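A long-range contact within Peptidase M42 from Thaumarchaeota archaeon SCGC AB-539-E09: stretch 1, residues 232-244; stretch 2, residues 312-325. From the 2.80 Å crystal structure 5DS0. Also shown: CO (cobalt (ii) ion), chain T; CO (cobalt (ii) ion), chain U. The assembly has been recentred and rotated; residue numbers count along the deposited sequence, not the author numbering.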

# COMPACT_ATOMS: atom_id res chain seq x y z
N VAL C 232 48.93 19.20 18.01
CA VAL C 232 48.55 17.98 17.32
C VAL C 232 47.68 17.14 18.26
O VAL C 232 47.88 17.17 19.47
CB VAL C 232 49.80 17.18 16.87
CG1 VAL C 232 50.72 16.93 18.04
CG2 VAL C 232 49.42 15.86 16.23
N ALA C 233 46.75 16.38 17.70
CA ALA C 233 45.83 15.60 18.52
C ALA C 233 45.71 14.14 18.09
O ALA C 233 45.56 13.84 16.91
CB ALA C 233 44.47 16.25 18.51
N LEU C 234 45.74 13.24 19.07
CA LEU C 234 45.48 11.83 18.85
C LEU C 234 44.22 11.46 19.61
O LEU C 234 44.24 11.40 20.83
CB LEU C 234 46.62 10.97 19.37
CG LEU C 234 48.02 11.29 18.87
CD1 LEU C 234 49.01 10.35 19.53
CD2 LEU C 234 48.10 11.19 17.35
N VAL C 235 43.13 11.26 18.90
CA VAL C 235 41.89 10.89 19.55
C VAL C 235 41.76 9.39 19.55
O VAL C 235 41.94 8.74 18.52
CB VAL C 235 40.70 11.53 18.86
CG1 VAL C 235 39.41 10.97 19.40
CG2 VAL C 235 40.75 13.03 19.06
N LEU C 236 41.45 8.83 20.71
CA LEU C 236 41.30 7.39 20.87
C LEU C 236 39.84 7.07 21.02
O LEU C 236 39.16 7.65 21.85
CB LEU C 236 42.04 6.92 22.10
CG LEU C 236 43.53 7.20 21.94
CD1 LEU C 236 44.26 7.37 23.27
CD2 LEU C 236 44.15 6.09 21.14
N GLU C 237 39.36 6.17 20.19
CA GLU C 237 37.94 5.83 20.15
C GLU C 237 37.82 4.33 19.92
O GLU C 237 38.82 3.62 19.81
CB GLU C 237 37.23 6.58 19.02
CG GLU C 237 36.36 7.76 19.44
CD GLU C 237 35.11 7.43 20.27
OE1 GLU C 237 34.80 6.27 20.57
OE2 GLU C 237 34.40 8.40 20.61
N VAL C 238 36.58 3.86 19.85
CA VAL C 238 36.30 2.53 19.43
C VAL C 238 35.91 2.57 17.95
O VAL C 238 35.55 3.61 17.44
CB VAL C 238 35.16 1.90 20.25
CG1 VAL C 238 35.60 1.72 21.68
CG2 VAL C 238 33.91 2.75 20.17
N ASP C 239 36.03 1.44 17.29
CA ASP C 239 35.60 1.28 15.91
C ASP C 239 34.55 0.20 15.93
O ASP C 239 34.65 -0.76 16.71
CB ASP C 239 36.78 0.83 15.04
CG ASP C 239 36.87 1.58 13.71
OD1 ASP C 239 35.80 1.84 13.09
OD2 ASP C 239 38.01 1.89 13.29
N ILE C 240 33.51 0.36 15.11
CA ILE C 240 32.52 -0.67 14.99
C ILE C 240 33.19 -1.81 14.25
O ILE C 240 33.68 -1.63 13.15
CB ILE C 240 31.28 -0.20 14.21
CG1 ILE C 240 30.53 0.91 14.96
CG2 ILE C 240 30.34 -1.38 13.99
CD1 ILE C 240 30.70 2.30 14.37
N ALA C 241 33.23 -2.98 14.88
CA ALA C 241 33.93 -4.12 14.31
C ALA C 241 32.99 -4.96 13.48
O ALA C 241 31.98 -5.46 14.00
CB ALA C 241 34.55 -4.96 15.40
N GLY C 242 33.33 -5.11 12.19
CA GLY C 242 32.53 -5.90 11.25
C GLY C 242 32.95 -7.35 11.17
O GLY C 242 33.47 -7.81 10.16
N ASP C 243 32.73 -8.08 12.26
CA ASP C 243 33.08 -9.51 12.34
C ASP C 243 31.85 -10.38 12.15
O ASP C 243 31.95 -11.60 12.06
CB ASP C 243 33.74 -9.85 13.70
CG ASP C 243 35.00 -9.07 13.96
OD1 ASP C 243 35.24 -8.15 13.18
OD2 ASP C 243 35.73 -9.31 14.93
N VAL C 244 30.69 -9.71 12.06
CA VAL C 244 29.39 -10.33 12.12
C VAL C 244 28.98 -10.87 10.73
O VAL C 244 29.14 -10.17 9.73
CB VAL C 244 28.37 -9.25 12.61
CG1 VAL C 244 27.05 -9.91 12.81
CG2 VAL C 244 28.76 -8.48 13.90
N CYS C 312 43.97 22.26 14.14
CA CYS C 312 44.90 21.39 14.81
C CYS C 312 44.93 20.07 14.08
O CYS C 312 43.90 19.40 13.98
CB CYS C 312 44.45 21.17 16.26
SG CYS C 312 45.40 19.92 17.13
N PRO C 313 46.09 19.68 13.53
CA PRO C 313 46.16 18.39 12.85
C PRO C 313 45.81 17.26 13.81
O PRO C 313 46.35 17.18 14.92
CB PRO C 313 47.62 18.28 12.40
CG PRO C 313 48.20 19.62 12.59
CD PRO C 313 47.41 20.31 13.65
N SER C 314 44.90 16.38 13.39
CA SER C 314 44.41 15.33 14.26
C SER C 314 44.17 14.06 13.51
O SER C 314 44.00 14.06 12.29
CB SER C 314 43.11 15.75 14.94
OG SER C 314 43.20 17.07 15.44
N VAL C 315 44.15 12.96 14.25
CA VAL C 315 43.91 11.67 13.68
C VAL C 315 43.19 10.82 14.73
O VAL C 315 43.43 10.99 15.90
CB VAL C 315 45.24 11.04 13.21
CG1 VAL C 315 45.95 10.30 14.33
CG2 VAL C 315 45.02 10.14 12.02
N VAL C 316 42.30 9.94 14.29
CA VAL C 316 41.61 9.04 15.22
C VAL C 316 42.19 7.64 15.15
O VAL C 316 42.30 7.05 14.08
CB VAL C 316 40.11 8.94 14.95
CG1 VAL C 316 39.43 8.08 15.99
CG2 VAL C 316 39.47 10.32 14.91
N ILE C 317 42.55 7.12 16.32
CA ILE C 317 43.08 5.77 16.44
C ILE C 317 42.09 4.97 17.25
O ILE C 317 41.63 5.44 18.28
CB ILE C 317 44.43 5.79 17.15
CG1 ILE C 317 45.46 6.44 16.23
CG2 ILE C 317 44.86 4.38 17.50
CD1 ILE C 317 46.75 6.86 16.91
N THR C 318 41.78 3.76 16.81
CA THR C 318 40.64 3.03 17.35
C THR C 318 40.94 1.62 17.79
O THR C 318 41.83 0.97 17.25
CB THR C 318 39.51 2.91 16.30
OG1 THR C 318 39.99 2.18 15.16
CG2 THR C 318 39.05 4.29 15.85
N ILE C 319 40.19 1.15 18.78
CA ILE C 319 40.17 -0.26 19.14
C ILE C 319 38.87 -0.88 18.62
O ILE C 319 37.78 -0.48 19.03
CB ILE C 319 40.26 -0.48 20.65
CG1 ILE C 319 41.63 -0.05 21.18
CG2 ILE C 319 40.06 -1.95 20.98
CD1 ILE C 319 41.65 1.38 21.68
N PRO C 320 38.99 -1.86 17.72
CA PRO C 320 37.77 -2.50 17.22
C PRO C 320 37.02 -3.17 18.35
O PRO C 320 37.61 -3.93 19.13
CB PRO C 320 38.29 -3.53 16.23
CG PRO C 320 39.64 -3.05 15.84
CD PRO C 320 40.19 -2.34 17.03
N THR C 321 35.73 -2.85 18.43
CA THR C 321 34.85 -3.27 19.51
C THR C 321 33.54 -3.76 18.91
O THR C 321 33.03 -3.14 18.00
CB THR C 321 34.54 -2.09 20.45
OG1 THR C 321 35.78 -1.55 20.96
CG2 THR C 321 33.65 -2.51 21.60
N ARG C 322 33.04 -4.89 19.39
CA ARG C 322 31.78 -5.43 18.91
C ARG C 322 30.66 -4.98 19.83
O ARG C 322 30.82 -4.96 21.05
CB ARG C 322 31.83 -6.95 18.90
CG ARG C 322 32.93 -7.53 18.02
CD ARG C 322 32.85 -9.05 18.02
NE ARG C 322 33.82 -9.72 17.16
CZ ARG C 322 33.98 -11.05 17.09
NH1 ARG C 322 33.24 -11.86 17.84
NH2 ARG C 322 34.89 -11.58 16.29
N HIS C 323 29.54 -4.58 19.25
CA HIS C 323 28.33 -4.22 19.99
C HIS C 323 28.47 -3.00 20.90
O HIS C 323 28.10 -3.04 22.09
CB HIS C 323 27.81 -5.43 20.77
CG HIS C 323 27.99 -6.73 20.05
ND1 HIS C 323 27.41 -6.99 18.83
CD2 HIS C 323 28.71 -7.84 20.37
CE1 HIS C 323 27.76 -8.20 18.43
NE2 HIS C 323 28.54 -8.74 19.35
N ILE C 324 28.97 -1.90 20.35
CA ILE C 324 29.01 -0.66 21.11
C ILE C 324 27.60 -0.05 21.21
O ILE C 324 26.68 -0.53 20.57
CB ILE C 324 29.96 0.37 20.48
CG1 ILE C 324 29.52 0.73 19.07
CG2 ILE C 324 31.37 -0.18 20.46
CD1 ILE C 324 30.17 2.00 18.54
N HIS C 325 27.46 0.98 22.05
CA HIS C 325 26.17 1.61 22.29
C HIS C 325 25.09 0.57 22.62
O HIS C 325 23.95 0.64 22.16
CB HIS C 325 25.76 2.46 21.08
CG HIS C 325 26.55 3.72 20.92
ND1 HIS C 325 25.98 4.89 20.46
CD2 HIS C 325 27.86 4.00 21.15
CE1 HIS C 325 26.91 5.83 20.42
NE2 HIS C 325 28.05 5.32 20.85
CO CO T . 32.69 7.24 21.39
CO CO U . 29.93 6.32 21.08

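The strand 232–240 runs parallel to a strand that begins at Ser314, joined by a ladder in which the odd-numbered residues of the first strand bond on both sides of their partners. Val235 N donates to Val315 O (3.0 Å) and Val235 O accepts from Ile317 N (2.8 Å); the pattern runs from Ala233 to Ala241, whose N reaches Thr321 O at 3.1 Å. From Ala233–Ser314 to Asp239–Pro320, paired side chains share a face. Leu234, Leu236 and Val238 lie with Val315, Ile317 and Ile319. Both leucines adopt the m,t rotamer, which brings Leu234 CD2 to 3.8 Å from Val315 CG1 and Leu236 CD2 to 4.0 Å from Ile317 CB.

The face of Ala233, Val235, Glu237 and Asp239, with Ser314, Val316, Thr318 and Pro320, carries Thr318, Glu237 and Asp239 in its later part. Thr318, in the p rotamer, directs OG1 to Asp239 OD2 (2.7 Å), donating a hydrogen bond to the carboxylate. Glu237 has an off-well chi1 of -104°; its end leads away from the second strand, and Glu237 OE1 and OE2 bind the chain T cobalt, CO, at 2.5 and 2.2 Å. OE1 also accepts from Val238 N (3.1 Å).

After Pro320, the chain brings Ile324 CD1 to 3.8 Å from Ile240 CG1. Arg322 is extended (m,t,t), and Asp243 OD2 lies at the edge of its guanidinium, near the plane: NH2 and NE both donate to OD2, at 2.8 and 3.0 Å, in a salt bridge, although Asp243 is poorly ordered.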